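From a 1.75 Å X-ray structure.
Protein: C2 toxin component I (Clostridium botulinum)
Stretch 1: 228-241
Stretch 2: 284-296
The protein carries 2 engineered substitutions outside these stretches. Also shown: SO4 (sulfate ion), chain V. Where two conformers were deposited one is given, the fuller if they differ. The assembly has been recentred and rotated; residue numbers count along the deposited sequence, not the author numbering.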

# COMPACT_ATOMS: atom_id res chain seq x y z
N ALA A 228 -7.45 -5.79 -18.04
CA ALA A 228 -6.67 -6.87 -18.69
C ALA A 228 -6.42 -8.03 -17.77
O ALA A 228 -6.41 -9.18 -18.23
N TRP A 229 -6.17 -7.75 -16.48
CA TRP A 229 -5.98 -8.85 -15.50
C TRP A 229 -7.23 -9.71 -15.41
O TRP A 229 -7.15 -10.95 -15.39
N GLY A 230 -8.39 -9.05 -15.33
CA GLY A 230 -9.64 -9.79 -15.31
C GLY A 230 -9.84 -10.58 -16.60
O GLY A 230 -10.27 -11.73 -16.58
N ALA A 231 -9.56 -9.98 -17.75
CA ALA A 231 -9.73 -10.70 -19.03
C ALA A 231 -8.81 -11.92 -19.14
O ALA A 231 -9.24 -12.97 -19.62
N GLU A 232 -7.54 -11.77 -18.72
CA GLU A 232 -6.53 -12.83 -18.84
C GLU A 232 -6.89 -14.00 -17.94
O GLU A 232 -6.72 -15.16 -18.31
N ASN A 233 -7.37 -13.67 -16.74
CA ASN A 233 -7.56 -14.65 -15.69
C ASN A 233 -8.96 -15.21 -15.56
O ASN A 233 -9.15 -16.27 -14.99
N TYR A 234 -9.92 -14.43 -16.07
CA TYR A 234 -11.34 -14.81 -15.98
C TYR A 234 -12.06 -14.73 -17.31
O TYR A 234 -13.30 -14.80 -17.36
N GLY A 235 -11.30 -14.62 -18.41
CA GLY A 235 -11.93 -14.71 -19.73
C GLY A 235 -12.78 -15.96 -19.89
O GLY A 235 -13.93 -15.86 -20.36
N ASP A 236 -12.23 -17.12 -19.52
CA ASP A 236 -12.96 -18.38 -19.69
C ASP A 236 -13.84 -18.74 -18.51
O ASP A 236 -14.37 -19.85 -18.45
N TYR A 237 -14.03 -17.80 -17.59
CA TYR A 237 -14.72 -18.11 -16.33
C TYR A 237 -16.17 -18.59 -16.59
O TYR A 237 -16.56 -19.65 -16.07
N ILE A 238 -16.96 -17.85 -17.38
CA ILE A 238 -18.35 -18.29 -17.61
C ILE A 238 -18.41 -19.66 -18.29
O ILE A 238 -19.27 -20.49 -17.94
N SER A 239 -17.47 -19.93 -19.21
CA SER A 239 -17.42 -21.22 -19.91
C SER A 239 -17.25 -22.34 -18.89
O SER A 239 -17.57 -23.48 -19.22
N LYS A 240 -16.75 -22.04 -17.70
CA LYS A 240 -16.50 -23.12 -16.70
C LYS A 240 -17.64 -23.35 -15.71
O LYS A 240 -17.57 -24.32 -14.90
N LEU A 241 -18.63 -22.49 -15.74
CA LEU A 241 -19.75 -22.53 -14.77
C LEU A 241 -20.87 -23.43 -15.31
O LEU A 241 -21.14 -23.45 -16.51
N SER A 284 -20.23 -22.10 -4.71
CA SER A 284 -19.75 -23.12 -5.63
C SER A 284 -19.12 -22.43 -6.88
O SER A 284 -17.97 -22.70 -7.28
N ALA A 285 -19.86 -21.47 -7.46
CA ALA A 285 -19.36 -20.74 -8.65
C ALA A 285 -18.07 -20.03 -8.34
O ALA A 285 -17.13 -20.02 -9.16
N LEU A 286 -18.02 -19.39 -7.17
CA LEU A 286 -16.81 -18.60 -6.80
C LEU A 286 -15.60 -19.52 -6.51
O LEU A 286 -14.46 -19.04 -6.47
N SER A 287 -15.85 -20.82 -6.34
CA SER A 287 -14.77 -21.80 -6.12
C SER A 287 -14.29 -22.41 -7.42
O SER A 287 -13.31 -23.14 -7.41
N VAL A 288 -14.94 -22.08 -8.55
CA VAL A 288 -14.56 -22.72 -9.83
C VAL A 288 -13.15 -22.27 -10.30
O VAL A 288 -12.34 -23.11 -10.77
N LYS A 289 -12.83 -20.99 -10.12
CA LYS A 289 -11.55 -20.47 -10.56
C LYS A 289 -11.00 -19.54 -9.45
O LYS A 289 -11.17 -18.32 -9.51
N PRO A 290 -10.48 -20.11 -8.35
CA PRO A 290 -10.02 -19.26 -7.23
C PRO A 290 -8.92 -18.26 -7.68
O PRO A 290 -8.30 -18.42 -8.74
N ILE A 291 -8.73 -17.21 -6.90
CA ILE A 291 -7.76 -16.19 -7.27
C ILE A 291 -6.40 -16.84 -7.62
O ILE A 291 -5.85 -17.58 -6.83
N PRO A 292 -5.90 -16.61 -8.84
CA PRO A 292 -4.77 -17.44 -9.32
C PRO A 292 -3.40 -17.02 -8.80
O PRO A 292 -2.44 -17.78 -8.92
N GLN A 293 -3.27 -15.76 -8.36
CA GLN A 293 -1.97 -15.27 -7.84
C GLN A 293 -2.29 -14.20 -6.83
O GLN A 293 -3.39 -13.65 -6.87
N THR A 294 -1.35 -13.86 -5.98
CA THR A 294 -1.62 -12.82 -4.98
C THR A 294 -1.70 -11.45 -5.65
O THR A 294 -0.84 -11.08 -6.43
N LEU A 295 -2.72 -10.69 -5.28
CA LEU A 295 -2.78 -9.32 -5.69
C LEU A 295 -3.67 -8.52 -4.78
O LEU A 295 -4.39 -9.06 -3.98
N ILE A 296 -3.61 -7.21 -4.96
CA ILE A 296 -4.35 -6.26 -4.13
C ILE A 296 -5.69 -5.89 -4.82
O ILE A 296 -5.71 -5.49 -5.97

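Side-chain packing between stretches 228-241 and 284-296 of C2 toxin component I, which together bury 728 Å² of surface. Three aromatic residues of the first stretch, Trp229, Tyr234 and Tyr237, are laid along the second, so that the contact is apolar over their rings and polar where their heteroatoms reach its backbone or side chains. Trp229 points toward the other stretch in the t rotamer (chi1 -171°, chi2 90°). Leu295 (chi1 p, chi2 t) covers one face of its indole: Leu295 CD1 lies 3.8 Å from the centroid of the six-membered ring of Trp229, only 18° off the ring normal, a CH-pi contact. The ring of Pro292 packs against the same indole, with Trp229 CH2 3.8 Å from Pro292 CD, and also approaches the next aromatic, Tyr234 CE2 standing 4.2 Å from Pro292 CD.

Tyr234 leaves its backbone sideways, but with chi1 m (-71°) its end comes nearer to the second stretch. Its hydroxyl lies 3.6 Å from Ile291 CD1 (Tyr234 OH to that methyl), and it donates a hydrogen bond from Tyr234 OH to Lys289 O, 2.8 Å, with Lys289 O at the edge of the ring, near its plane. Tyr237, three residues on and at the far end of a type I beta turn from Tyr234, does the same: it too starts sideways, and chi1 t (177°) carries the phenol to the backbone of Ala285, where Tyr237 OH donates to Ala285 O at 2.7 Å. Both tyrosines thus donate to carbonyls of the second stretch while their rings supply apolar surface; Tyr237 CD1 is 3.9 Å from Lys289 CB, and Tyr237 CE1 is 4.4 Å from Val288 CB. Beside them Leu241 (chi1 m, chi2 t) places its CD2 3.9 Å from both Ala285 CB and Val288 CG2. Val288, chi1 t, points toward the first stretch and meets the exposed Lys240 (chi1 m) through Val288 CG1 and Lys240 CB, 3.5 Å apart.

Lys289 loses the most area to the opposing stretch, 128 Å². All four chi angles are t, and the extended chain passes Tyr234 (Tyr234 CE1 to Lys289 CG, 3.9 Å) to deliver its ammonium to the polar edge. There Lys289 NZ donates to Asn233 O at 2.9 Å and forms a salt bridge with Asp236 OD1, also 2.9 Å; Asp236 (chi1 p) begins sideways, but its end comes nearer. Water 3 closes a second route between this pair, accepting from Lys289 NZ and donating to Asp236 OD2, each at 2.9 Å.

At the other polar edge Gln293 (chi1 p, chi2 t) brings Gln293 OE1 to the indole edge, where Trp229 NE1 donates to it at 2.9 Å. Asn233, chi1 m, points inward; its ND2 donates to Trp229 O, 2.9 Å, and to water 1, 2.8 Å, which donates to Gln293 OE1, 3.2 Å. Water 2 donates to Asn233 OD1 at 2.9 Å. Far from the contact, a sulfate ion accepts a weak hydrogen bond from Ala228 N to its O3, 3.3 Å.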

# COMPACT_ATOMS: atom_id res chain seq x y z
CB ALA A 228 -5.29 -6.34 -19.26
CB TRP A 229 -5.63 -8.29 -14.10
CG TRP A 229 -5.23 -9.38 -13.15
CD1 TRP A 229 -3.94 -9.85 -12.96
CD2 TRP A 229 -6.08 -10.20 -12.33
NE1 TRP A 229 -3.94 -10.85 -12.04
CE2 TRP A 229 -5.23 -11.11 -11.63
CE3 TRP A 229 -7.48 -10.24 -12.08
CZ2 TRP A 229 -5.70 -12.03 -10.69
CZ3 TRP A 229 -7.98 -11.20 -11.15
CH2 TRP A 229 -7.08 -12.10 -10.47
CB ALA A 231 -9.47 -9.73 -20.25
CB GLU A 232 -5.16 -12.28 -18.37
CG GLU A 232 -4.52 -11.34 -19.33
CD GLU A 232 -3.55 -10.32 -18.66
OE1 GLU A 232 -3.16 -10.46 -17.46
OE2 GLU A 232 -3.20 -9.35 -19.37
CB ASN A 233 -7.06 -14.07 -14.38
CG ASN A 233 -5.52 -13.95 -14.38
OD1 ASN A 233 -4.81 -14.99 -14.31
ND2 ASN A 233 -4.98 -12.73 -14.52
CB TYR A 234 -12.06 -13.95 -14.90
CG TYR A 234 -11.57 -14.40 -13.52
CD1 TYR A 234 -12.25 -15.43 -12.82
CD2 TYR A 234 -10.37 -13.86 -12.95
CE1 TYR A 234 -11.75 -15.91 -11.61
CE2 TYR A 234 -9.90 -14.33 -11.74
CZ TYR A 234 -10.59 -15.30 -11.08
OH TYR A 234 -10.11 -15.81 -9.90
CB ASP A 236 -12.03 -19.54 -20.09
CG ASP A 236 -11.08 -19.96 -18.98
OD1 ASP A 236 -11.13 -19.35 -17.91
OD2 ASP A 236 -10.26 -20.90 -19.23
CB TYR A 237 -14.68 -16.89 -15.40
CG TYR A 237 -15.42 -17.08 -14.11
CD1 TYR A 237 -15.00 -18.07 -13.22
CD2 TYR A 237 -16.46 -16.23 -13.73
CE1 TYR A 237 -15.67 -18.26 -11.99
CE2 TYR A 237 -17.14 -16.43 -12.51
CZ TYR A 237 -16.72 -17.43 -11.66
OH TYR A 237 -17.34 -17.62 -10.45
CB ILE A 238 -19.17 -17.18 -18.32
CG1 ILE A 238 -19.34 -16.01 -17.32
CG2 ILE A 238 -20.58 -17.69 -18.82
CD1 ILE A 238 -20.02 -14.76 -17.94
CB SER A 239 -16.27 -21.25 -20.93
OG SER A 239 -15.03 -21.57 -20.28
CB LYS A 240 -15.26 -22.81 -15.87
CG LYS A 240 -13.94 -22.92 -16.70
CD LYS A 240 -12.73 -22.59 -15.87
CE LYS A 240 -11.46 -22.96 -16.57
NZ LYS A 240 -11.19 -24.46 -16.45
CB LEU A 241 -20.32 -21.12 -14.59
CG LEU A 241 -19.43 -20.07 -13.89
CD1 LEU A 241 -20.20 -18.79 -13.62
CD2 LEU A 241 -18.78 -20.62 -12.62
CB SER A 284 -20.97 -24.00 -6.07
OG SER A 284 -20.56 -25.07 -6.85
CB ALA A 285 -20.38 -19.71 -9.13
CB LEU A 286 -17.08 -17.64 -5.62
CG LEU A 286 -18.10 -16.54 -5.95
CD1 LEU A 286 -18.32 -15.72 -4.62
CD2 LEU A 286 -17.52 -15.69 -7.12
CB SER A 287 -15.25 -22.96 -5.22
OG SER A 287 -15.65 -22.45 -3.95
CB VAL A 288 -15.66 -22.52 -10.90
CG1 VAL A 288 -15.16 -22.82 -12.34
CG2 VAL A 288 -16.94 -23.39 -10.55
CB LYS A 289 -11.75 -19.77 -11.92
CG LYS A 289 -10.49 -19.40 -12.64
CD LYS A 289 -10.68 -19.35 -14.22
CE LYS A 289 -9.24 -19.52 -14.69
NZ LYS A 289 -9.03 -18.94 -15.99
CB PRO A 290 -9.48 -20.28 -6.21
CG PRO A 290 -10.34 -21.56 -6.49
CD PRO A 290 -10.34 -21.55 -8.02
CB ILE A 291 -7.59 -15.23 -6.09
CG1 ILE A 291 -8.94 -14.54 -5.75
CG2 ILE A 291 -6.50 -14.19 -6.35
CD1 ILE A 291 -9.59 -13.80 -6.99
CB PRO A 292 -4.86 -17.26 -10.84
CG PRO A 292 -5.44 -15.90 -11.00
CD PRO A 292 -6.46 -15.76 -9.89
CB GLN A 293 -1.10 -14.70 -8.97
CG GLN A 293 -1.70 -13.39 -9.61
CD GLN A 293 -0.93 -12.83 -10.80
OE1 GLN A 293 -1.51 -12.40 -11.75
NE2 GLN A 293 0.42 -12.84 -10.73
CB THR A 294 -0.53 -12.85 -3.92
OG1 THR A 294 -0.58 -14.14 -3.30
CG2 THR A 294 -0.80 -11.78 -2.80
CB LEU A 295 -3.28 -9.23 -7.11
CG LEU A 295 -4.76 -9.36 -7.37
CD1 LEU A 295 -5.08 -8.85 -8.75
CD2 LEU A 295 -5.30 -10.73 -7.10
CB ILE A 296 -3.49 -4.99 -3.90
CG1 ILE A 296 -2.22 -5.36 -3.05
CG2 ILE A 296 -4.33 -3.84 -3.28
CD1 ILE A 296 -2.58 -5.77 -1.56
S SO4 V . -6.93 -2.34 -19.36
O1 SO4 V . -5.62 -1.77 -19.73
O2 SO4 V . -6.90 -3.63 -19.98
O3 SO4 V . -7.17 -2.46 -17.93
O4 SO4 V . -8.04 -1.66 -20.03
O HOH W 1 -2.16 -12.48 -14.84
O HOH W 2 -2.46 -15.30 -12.71
O HOH W 3 -8.07 -21.33 -17.33